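PDB 6UUK: muramoyltetrapeptide carboxypeptidase from Oxalobacter formigenes OXCC13, which probably acts as a serine-type LD-carboxypeptidase that cleaves the terminal residue from muramoyl tetrapeptides of the bacterial cell wall. Local coordinates for residues L262-I267 with R301-I306. Numbering follows the deposited sequence.
Sequences LDESGI and RSRLSI
A salt-bridge network of Asp263, Glu264 and Arg303 links the C-terminal ends of helices 252-264 and 293-303, and illustrates how one guanidinium nitrogen can be shared between two carboxylates that follow each other in sequence. NH1 of Arg303 lies 3.4 Å from OD2 of Asp263 and equally 3.4 Å from OE2 of Glu264. Both hydrogen bonds are weak, with N-H...O angles of 148° to Asp263 and 139° to Glu264; long and bent, they are consistent with a largely electrostatic link. Both oxygens come to the edge of the guanidinium, OD2 of Asp263 in its plane and OE2 of Glu264 near it, but the Glu264 carboxylate is turned almost at right angles to that plane (87°). Bends at chi2 and chi3 curl the arginine chain and bring NH1 to the two acids. The stronger polar partner of Glu264 lies across the subunit interface: its OE1 is hydrogen-bonded to NE1 of Trp234 of the second subunit. Leu304 adds a non-polar partner to the same aspartate: its CD2 methyl lies 3.5 Å from OD1 of Asp263 and 3.8 Å from CG of Asp263. Helix 252-264 gives way to a Schellman motif at Gly266, whose positive phi accompanies bonds from Gly266 N to Asp263 O and from Ile267 N to Leu262 O. Leu304, the first residue to leave the other helix, also rests on Leu268 and on Leu274 of strand 273-280, while the chain runs on past Ile306 into strand 308-310, the outermost strand on that side of the C-terminal domain's sheet.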
ATOM      1  N   LEU B 262      -5.426  -7.684   1.466  1.00 18.34           N
ATOM      2  CA  LEU B 262      -6.086  -8.610   0.555  1.00 16.75           C
ATOM      3  C   LEU B 262      -6.930  -9.641   1.293  1.00 19.03           C
ATOM      4  O   LEU B 262      -7.853 -10.204   0.698  1.00 22.09           O
ATOM      5  CB  LEU B 262      -5.053  -9.319  -0.321  1.00 16.43           C
ATOM      6  CG  LEU B 262      -4.120  -8.407  -1.119  1.00 18.79           C
ATOM      7  CD1 LEU B 262      -3.150  -9.224  -1.959  1.00 12.92           C
ATOM      8  CD2 LEU B 262      -4.917  -7.447  -1.990  1.00 19.54           C
ATOM      9  N   ASP B 263      -6.634  -9.902   2.567  1.00 19.00           N
ATOM     10  CA  ASP B 263      -7.448 -10.837   3.333  1.00 15.52           C
ATOM     11  C   ASP B 263      -8.660 -10.147   3.952  1.00 21.27           C
ATOM     12  O   ASP B 263      -9.769 -10.691   3.918  1.00 24.44           O
ATOM     13  CB  ASP B 263      -6.598 -11.513   4.408  1.00 21.17           C
ATOM     14  CG  ASP B 263      -7.401 -12.463   5.272  1.00 30.12           C
ATOM     15  OD1 ASP B 263      -7.868 -13.502   4.754  1.00 26.75           O
ATOM     16  OD2 ASP B 263      -7.564 -12.172   6.476  1.00 31.94           O
ATOM     17  N   GLU B 264      -8.469  -8.950   4.512  1.00 22.92           N
ATOM     18  CA  GLU B 264      -9.592  -8.214   5.088  1.00 21.81           C
ATOM     19  C   GLU B 264     -10.576  -7.760   4.016  1.00 21.06           C
ATOM     20  O   GLU B 264     -11.788  -7.721   4.264  1.00 24.05           O
ATOM     21  CB  GLU B 264      -9.083  -7.013   5.888  1.00 26.65           C
ATOM     22  CG  GLU B 264      -8.316  -7.394   7.144  1.00 28.06           C
ATOM     23  CD  GLU B 264      -9.197  -8.054   8.188  1.00 27.46           C
ATOM     24  OE1 GLU B 264     -10.418  -7.793   8.188  1.00 28.75           O
ATOM     25  OE2 GLU B 264      -8.669  -8.836   9.006  1.00 23.58           O
ATOM     26  N   SER B 265     -10.085  -7.417   2.823  1.00 19.81           N
ATOM     27  CA  SER B 265     -10.972  -7.052   1.725  1.00 20.06           C
ATOM     28  C   SER B 265     -11.747  -8.244   1.177  1.00 14.96           C
ATOM     29  O   SER B 265     -12.661  -8.046   0.369  1.00 19.82           O
ATOM     30  CB  SER B 265     -10.177  -6.393   0.596  1.00 27.71           C
ATOM     31  OG  SER B 265      -9.523  -5.220   1.046  1.00 30.17           O
ATOM     32  N   GLY B 266     -11.403  -9.461   1.585  1.00 18.44           N
ATOM     33  CA  GLY B 266     -12.111 -10.648   1.155  1.00 18.38           C
ATOM     34  C   GLY B 266     -11.587 -11.296  -0.106  1.00 13.64           C
ATOM     35  O   GLY B 266     -12.264 -12.171  -0.657  1.00 19.02           O
ATOM     36  N   ILE B 267     -10.404 -10.904  -0.577  1.00 14.29           N
ATOM     37  CA  ILE B 267      -9.888 -11.447  -1.830  1.00 19.96           C
ATOM     38  C   ILE B 267      -9.304 -12.839  -1.621  1.00 13.83           C
ATOM     39  O   ILE B 267      -9.519 -13.742  -2.437  1.00 21.90           O
ATOM     40  CB  ILE B 267      -8.853 -10.482  -2.435  1.00 25.44           C
ATOM     41  CG1 ILE B 267      -9.451  -9.082  -2.580  1.00 17.90           C
ATOM     42  CG2 ILE B 267      -8.362 -11.001  -3.779  1.00 22.52           C
ATOM     43  CD1 ILE B 267     -10.685  -9.034  -3.454  1.00 27.82           C
ATOM     44  N   ARG B 301      -0.127 -18.703   7.334  1.00 23.78           N
ATOM     45  CA  ARG B 301      -0.827 -19.965   7.125  1.00 18.25           C
ATOM     46  C   ARG B 301      -1.785 -20.276   8.268  1.00 15.82           C
ATOM     47  O   ARG B 301      -2.801 -20.946   8.056  1.00 18.88           O
ATOM     48  CB  ARG B 301       0.184 -21.097   6.944  1.00 15.57           C
ATOM     49  CG  ARG B 301       0.944 -21.027   5.628  1.00 13.22           C
ATOM     50  CD  ARG B 301       2.130 -21.975   5.610  1.00 17.77           C
ATOM     51  NE  ARG B 301       2.762 -22.023   4.294  1.00 10.72           N
ATOM     52  CZ  ARG B 301       3.924 -22.615   4.044  1.00 12.30           C
ATOM     53  NH1 ARG B 301       4.596 -23.206   5.023  1.00 18.30           N
ATOM     54  NH2 ARG B 301       4.422 -22.611   2.815  1.00 10.18           N
ATOM     55  N   SER B 302      -1.485 -19.802   9.479  1.00 23.36           N
ATOM     56  CA  SER B 302      -2.417 -19.977  10.586  1.00 17.44           C
ATOM     57  C   SER B 302      -3.626 -19.060  10.448  1.00 17.49           C
ATOM     58  O   SER B 302      -4.734 -19.433  10.846  1.00 20.54           O
ATOM     59  CB  SER B 302      -1.710 -19.727  11.918  1.00 26.74           C
ATOM     60  OG  SER B 302      -0.660 -20.657  12.122  1.00 29.78           O
ATOM     61  N   ARG B 303      -3.433 -17.866   9.883  1.00 20.91           N
ATOM     62  CA  ARG B 303      -4.541 -16.937   9.695  1.00 17.99           C
ATOM     63  C   ARG B 303      -5.373 -17.301   8.470  1.00 22.96           C
ATOM     64  O   ARG B 303      -6.605 -17.368   8.546  1.00 21.60           O
ATOM     65  CB  ARG B 303      -4.009 -15.506   9.576  1.00 17.99           C
ATOM     66  CG  ARG B 303      -4.973 -14.531   8.907  1.00 20.13           C
ATOM     67  CD  ARG B 303      -6.218 -14.291   9.749  1.00 29.21           C
ATOM     68  NE  ARG B 303      -5.962 -13.384  10.865  1.00 32.06           N
ATOM     69  CZ  ARG B 303      -6.166 -12.072  10.819  1.00 28.63           C
ATOM     70  NH1 ARG B 303      -6.630 -11.510   9.712  1.00 25.77           N
ATOM     71  NH2 ARG B 303      -5.908 -11.320  11.881  1.00 36.89           N
ATOM     72  N   LEU B 304      -4.719 -17.537   7.336  1.00 21.66           N
ATOM     73  CA  LEU B 304      -5.441 -17.790   6.098  1.00 23.21           C
ATOM     74  C   LEU B 304      -6.131 -19.149   6.131  1.00 20.85           C
ATOM     75  O   LEU B 304      -5.685 -20.086   6.800  1.00 18.58           O
ATOM     76  CB  LEU B 304      -4.496 -17.721   4.900  1.00 22.65           C
ATOM     77  CG  LEU B 304      -3.839 -16.371   4.610  1.00 19.36           C
ATOM     78  CD1 LEU B 304      -3.186 -16.386   3.236  1.00 16.06           C
ATOM     79  CD2 LEU B 304      -4.851 -15.240   4.720  1.00 10.03           C
ATOM     80  N   SER B 305      -7.236 -19.245   5.394  1.00 23.33           N
ATOM     81  CA  SER B 305      -7.973 -20.491   5.242  1.00 24.30           C
ATOM     82  C   SER B 305      -7.598 -21.252   3.979  1.00 25.09           C
ATOM     83  O   SER B 305      -8.023 -22.401   3.819  1.00 30.83           O
ATOM     84  CB  SER B 305      -9.482 -20.214   5.242  1.00 31.08           C
ATOM     85  OG  SER B 305      -9.837 -19.324   4.197  1.00 34.89           O
ATOM     86  N   ILE B 306      -6.821 -20.646   3.087  1.00 26.47           N
ATOM     87  CA  ILE B 306      -6.401 -21.292   1.847  1.00 20.90           C
ATOM     88  C   ILE B 306      -4.951 -21.735   1.998  1.00 15.92           C
ATOM     89  O   ILE B 306      -4.206 -21.150   2.797  1.00 19.69           O
ATOM     90  CB  ILE B 306      -6.576 -20.353   0.642  1.00 18.38           C
ATOM     91  CG1 ILE B 306      -5.623 -19.162   0.746  1.00 12.35           C
ATOM     92  CG2 ILE B 306      -8.017 -19.877   0.548  1.00 18.62           C
ATOM     93  CD1 ILE B 306      -5.629 -18.268  -0.475  1.00 15.14           C
TER